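Local coordinates for reticulocyte binding protein (Streptococcus agalactiae COH1, PDB 3FAW), which is a cell-wall-anchored pullulanase that probably hydrolyses the alpha-1,6 branch linkages of pullulan and related alpha-glucans, at residues V38-I51 against F107-S121. Residues are numbered along the deposited sequence; the frame is centred on the assembly and turned at random.
Sequences VQLKDAQQTDLTSI and FNISYNGNNVTTRQS
Over one face of the R119 guanidinium lies the methylene CG of Q44, 3.3 Å from NH2, while the two side chains run alongside each other with amide and guanidinium planes 51° apart. The bend of Q44 at chi2 (81°) brings its NE2 to D42 OD1, a hydrogen bond of 2.7 Å that meets the carboxylate from above its plane. Q45 OE1 comes to the edge of the F107 ring, near its plane, where the slightly positive ring hydrogens suit an oxygen. Water 2 links the same OE1 to Q120 NE2, and Q45 NE2 binds the carbonyls of D47 and F100, so this buried amide is well satisfied; F100 also packs edge-to-face with F107. Beside that ring, I51 CD1 reaches F107 CB and T118 CG2.

Farther along, L40 chi1 (-175°) swings CG toward the hairpin and chi2 then sets CD2 against V116 CG2, at 3.7 Å, and I109; A43, short enough to fit, sits over I109 and V116. V38 CG1 meets the Y111 ring obliquely. N114, closing a type I' turn from Y111, turns its ND2 to L40 O (2.7 Å), in the carbonyl plane.

Backbone bonds join the strands only near one end: R119 N to A43 O, Q45 N to R119 O and S121 N to Q45 O, a parallel ladder. Beyond it the strands splay apart, and water 1 bridges A43 N to T117 O. L40, A43, I51, I109, V116 and T118 CG2 form an apolar layer with the Q45 amide at its end. Parallel pairing of 40-47 with 114-120 thus joins the first and last strands of a mixed seven-stranded sheet, in a domain remote from the TIM barrel.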
# COMPACT_ATOMS: atom_id res chain seq x y z
N VAL A 38 47.58 11.79 -2.89
CA VAL A 38 47.02 10.44 -2.82
C VAL A 38 46.87 10.01 -1.36
O VAL A 38 47.86 9.90 -0.64
CB VAL A 38 47.91 9.42 -3.57
CG1 VAL A 38 47.36 8.01 -3.43
CG2 VAL A 38 48.03 9.81 -5.04
N GLN A 39 45.62 9.80 -0.93
CA GLN A 39 45.32 9.38 0.44
C GLN A 39 44.18 8.35 0.48
O GLN A 39 43.19 8.49 -0.23
CB GLN A 39 44.94 10.59 1.30
CG GLN A 39 46.03 11.65 1.42
CD GLN A 39 45.64 12.80 2.33
OE1 GLN A 39 44.51 12.89 2.79
NE2 GLN A 39 46.59 13.70 2.58
N LEU A 40 44.35 7.34 1.32
CA LEU A 40 43.35 6.28 1.51
C LEU A 40 42.14 6.80 2.29
O LEU A 40 42.29 7.46 3.32
CB LEU A 40 44.00 5.10 2.26
CG LEU A 40 43.20 3.81 2.50
CD1 LEU A 40 42.88 3.10 1.19
CD2 LEU A 40 44.00 2.89 3.43
N LYS A 41 40.93 6.49 1.80
CA LYS A 41 39.68 6.97 2.39
C LYS A 41 38.94 5.86 3.15
O LYS A 41 38.57 6.03 4.31
CB LYS A 41 38.76 7.54 1.31
CG LYS A 41 39.27 8.81 0.65
CD LYS A 41 38.35 9.27 -0.49
CE LYS A 41 37.12 10.00 0.01
NZ LYS A 41 37.43 11.38 0.49
N ASP A 42 38.70 4.75 2.46
CA ASP A 42 37.99 3.61 3.04
C ASP A 42 38.29 2.34 2.25
O ASP A 42 39.05 2.36 1.28
CB ASP A 42 36.49 3.89 3.08
CG ASP A 42 35.91 4.23 1.71
OD1 ASP A 42 35.73 3.30 0.89
OD2 ASP A 42 35.64 5.42 1.47
N ALA A 43 37.70 1.23 2.68
CA ALA A 43 37.91 -0.06 2.02
C ALA A 43 36.78 -1.04 2.33
O ALA A 43 36.19 -1.00 3.41
CB ALA A 43 39.24 -0.65 2.44
N GLN A 44 36.48 -1.90 1.35
CA GLN A 44 35.47 -2.94 1.51
C GLN A 44 35.98 -4.27 0.96
O GLN A 44 36.66 -4.30 -0.07
CB GLN A 44 34.18 -2.55 0.78
CG GLN A 44 33.55 -1.23 1.23
CD GLN A 44 34.20 -0.00 0.59
OE1 GLN A 44 34.63 -0.05 -0.56
NE2 GLN A 44 34.26 1.10 1.34
N GLN A 45 35.66 -5.36 1.66
CA GLN A 45 35.91 -6.70 1.15
C GLN A 45 34.68 -7.20 0.38
O GLN A 45 33.58 -7.27 0.94
CB GLN A 45 36.27 -7.68 2.28
CG GLN A 45 36.74 -9.04 1.75
CD GLN A 45 37.32 -9.95 2.82
OE1 GLN A 45 37.51 -9.54 3.97
NE2 GLN A 45 37.59 -11.20 2.45
N THR A 46 34.89 -7.56 -0.88
CA THR A 46 33.83 -7.91 -1.82
C THR A 46 33.74 -9.41 -2.12
O THR A 46 32.70 -9.89 -2.57
CB THR A 46 34.02 -7.15 -3.15
OG1 THR A 46 35.27 -7.54 -3.74
CG2 THR A 46 34.03 -5.64 -2.90
N ASP A 47 34.83 -10.13 -1.90
CA ASP A 47 34.81 -11.60 -1.96
C ASP A 47 35.99 -12.18 -1.16
O ASP A 47 36.72 -11.44 -0.50
CB ASP A 47 34.77 -12.11 -3.41
CG ASP A 47 36.04 -11.81 -4.20
OD1 ASP A 47 37.12 -11.67 -3.59
OD2 ASP A 47 35.95 -11.73 -5.44
N LEU A 48 36.18 -13.50 -1.22
CA LEU A 48 37.20 -14.16 -0.42
C LEU A 48 38.62 -13.65 -0.70
O LEU A 48 39.44 -13.58 0.21
CB LEU A 48 37.14 -15.68 -0.60
CG LEU A 48 35.92 -16.39 -0.01
CD1 LEU A 48 35.98 -17.90 -0.26
CD2 LEU A 48 35.78 -16.12 1.49
N THR A 49 38.88 -13.28 -1.95
CA THR A 49 40.23 -12.89 -2.38
C THR A 49 40.34 -11.47 -2.95
O THR A 49 41.24 -11.19 -3.73
CB THR A 49 40.76 -13.89 -3.44
OG1 THR A 49 39.94 -13.84 -4.61
CG2 THR A 49 40.78 -15.32 -2.88
N SER A 50 39.44 -10.57 -2.55
CA SER A 50 39.42 -9.22 -3.12
C SER A 50 38.94 -8.12 -2.16
O SER A 50 37.91 -8.27 -1.50
CB SER A 50 38.58 -9.19 -4.40
OG SER A 50 38.82 -8.00 -5.14
N ILE A 51 39.71 -7.03 -2.10
CA ILE A 51 39.35 -5.85 -1.32
C ILE A 51 39.48 -4.58 -2.16
O ILE A 51 40.53 -4.34 -2.76
CB ILE A 51 40.25 -5.71 -0.06
CG1 ILE A 51 39.92 -6.81 0.95
CG2 ILE A 51 40.08 -4.33 0.58
CD1 ILE A 51 40.75 -6.75 2.22
N PHE A 107 40.11 -6.71 7.99
CA PHE A 107 41.48 -6.36 7.64
C PHE A 107 41.75 -4.86 7.76
O PHE A 107 40.85 -4.03 7.58
CB PHE A 107 41.81 -6.89 6.24
CG PHE A 107 41.70 -8.39 6.16
CD1 PHE A 107 42.79 -9.19 6.46
CD2 PHE A 107 40.50 -9.00 5.83
CE1 PHE A 107 42.69 -10.57 6.42
CE2 PHE A 107 40.40 -10.38 5.78
CZ PHE A 107 41.50 -11.17 6.08
N ASN A 108 42.98 -4.52 8.13
CA ASN A 108 43.43 -3.13 8.18
C ASN A 108 44.23 -2.80 6.93
O ASN A 108 45.25 -3.44 6.65
CB ASN A 108 44.28 -2.87 9.42
CG ASN A 108 44.60 -1.39 9.61
OD1 ASN A 108 43.74 -0.61 10.02
ND2 ASN A 108 45.84 -1.01 9.32
N ILE A 109 43.77 -1.82 6.17
CA ILE A 109 44.49 -1.33 5.00
C ILE A 109 45.19 -0.03 5.41
O ILE A 109 44.57 0.84 6.03
CB ILE A 109 43.55 -1.07 3.81
CG1 ILE A 109 42.55 -2.22 3.63
CG2 ILE A 109 44.35 -0.86 2.53
CD1 ILE A 109 43.19 -3.59 3.53
N SER A 110 46.47 0.10 5.07
CA SER A 110 47.24 1.28 5.46
C SER A 110 48.06 1.86 4.31
O SER A 110 48.55 1.13 3.44
CB SER A 110 48.16 0.97 6.64
OG SER A 110 49.12 -0.03 6.32
N TYR A 111 48.18 3.18 4.32
CA TYR A 111 48.87 3.92 3.28
C TYR A 111 49.21 5.31 3.82
O TYR A 111 48.30 6.09 4.13
CB TYR A 111 47.97 4.05 2.05
CG TYR A 111 48.70 4.51 0.80
CD1 TYR A 111 49.25 3.59 -0.07
CD2 TYR A 111 48.84 5.86 0.50
CE1 TYR A 111 49.92 3.99 -1.20
CE2 TYR A 111 49.51 6.27 -0.64
CZ TYR A 111 50.05 5.33 -1.49
OH TYR A 111 50.72 5.72 -2.63
N ASN A 112 50.50 5.62 3.96
CA ASN A 112 50.95 6.96 4.34
C ASN A 112 50.34 7.55 5.62
O ASN A 112 50.06 8.75 5.68
CB ASN A 112 50.67 7.95 3.19
CG ASN A 112 51.73 7.93 2.12
OD1 ASN A 112 51.75 7.06 1.26
ND2 ASN A 112 52.62 8.92 2.16
N GLY A 113 50.12 6.72 6.64
CA GLY A 113 49.57 7.21 7.91
C GLY A 113 48.08 7.03 8.11
O GLY A 113 47.61 6.97 9.25
N ASN A 114 47.31 6.97 7.02
CA ASN A 114 45.90 6.58 7.10
C ASN A 114 45.78 5.08 7.28
O ASN A 114 46.37 4.31 6.52
CB ASN A 114 45.12 6.99 5.84
CG ASN A 114 44.79 8.47 5.81
OD1 ASN A 114 45.46 9.29 6.44
ND2 ASN A 114 43.75 8.83 5.06
N ASN A 115 45.04 4.67 8.31
CA ASN A 115 44.68 3.27 8.52
C ASN A 115 43.17 3.15 8.55
O ASN A 115 42.52 3.85 9.32
CB ASN A 115 45.26 2.76 9.84
CG ASN A 115 46.78 2.71 9.83
OD1 ASN A 115 47.45 3.75 9.80
ND2 ASN A 115 47.33 1.50 9.89
N VAL A 116 42.62 2.28 7.71
CA VAL A 116 41.17 2.05 7.68
C VAL A 116 40.85 0.56 7.81
O VAL A 116 41.60 -0.29 7.32
CB VAL A 116 40.52 2.62 6.39
CG1 VAL A 116 40.92 4.08 6.20
CG2 VAL A 116 40.89 1.79 5.17
N THR A 117 39.75 0.25 8.48
CA THR A 117 39.29 -1.13 8.66
C THR A 117 38.29 -1.49 7.57
O THR A 117 37.42 -0.68 7.22
CB THR A 117 38.66 -1.33 10.05
OG1 THR A 117 39.60 -0.96 11.07
CG2 THR A 117 38.24 -2.79 10.26
N THR A 118 38.41 -2.69 7.02
CA THR A 118 37.54 -3.12 5.93
C THR A 118 36.11 -3.36 6.42
O THR A 118 35.89 -3.86 7.52
CB THR A 118 38.05 -4.40 5.23
OG1 THR A 118 38.13 -5.47 6.18
CG2 THR A 118 39.42 -4.15 4.60
N ARG A 119 35.16 -2.97 5.58
CA ARG A 119 33.73 -3.21 5.79
C ARG A 119 33.32 -4.31 4.83
O ARG A 119 33.79 -4.35 3.70
CB ARG A 119 32.95 -1.92 5.51
CG ARG A 119 31.43 -2.06 5.43
CD ARG A 119 30.75 -0.69 5.32
NE ARG A 119 31.13 0.03 4.10
CZ ARG A 119 30.47 -0.03 2.94
NH1 ARG A 119 29.38 -0.78 2.79
NH2 ARG A 119 30.91 0.67 1.90
N GLN A 120 32.44 -5.21 5.26
CA GLN A 120 31.93 -6.24 4.37
C GLN A 120 30.80 -5.68 3.52
O GLN A 120 29.83 -5.13 4.06
CB GLN A 120 31.43 -7.45 5.17
CG GLN A 120 32.55 -8.24 5.84
CD GLN A 120 32.04 -9.32 6.77
OE1 GLN A 120 30.99 -9.16 7.41
NE2 GLN A 120 32.78 -10.41 6.87
N SER A 121 30.91 -5.80 2.20
CA SER A 121 29.84 -5.35 1.30
C SER A 121 28.62 -6.24 1.52
O SER A 121 28.76 -7.38 1.96
CB SER A 121 30.28 -5.41 -0.18
OG SER A 121 30.33 -6.75 -0.66
O HOH W 1 36.69 1.37 5.44
O HOH W 2 35.67 -10.04 6.04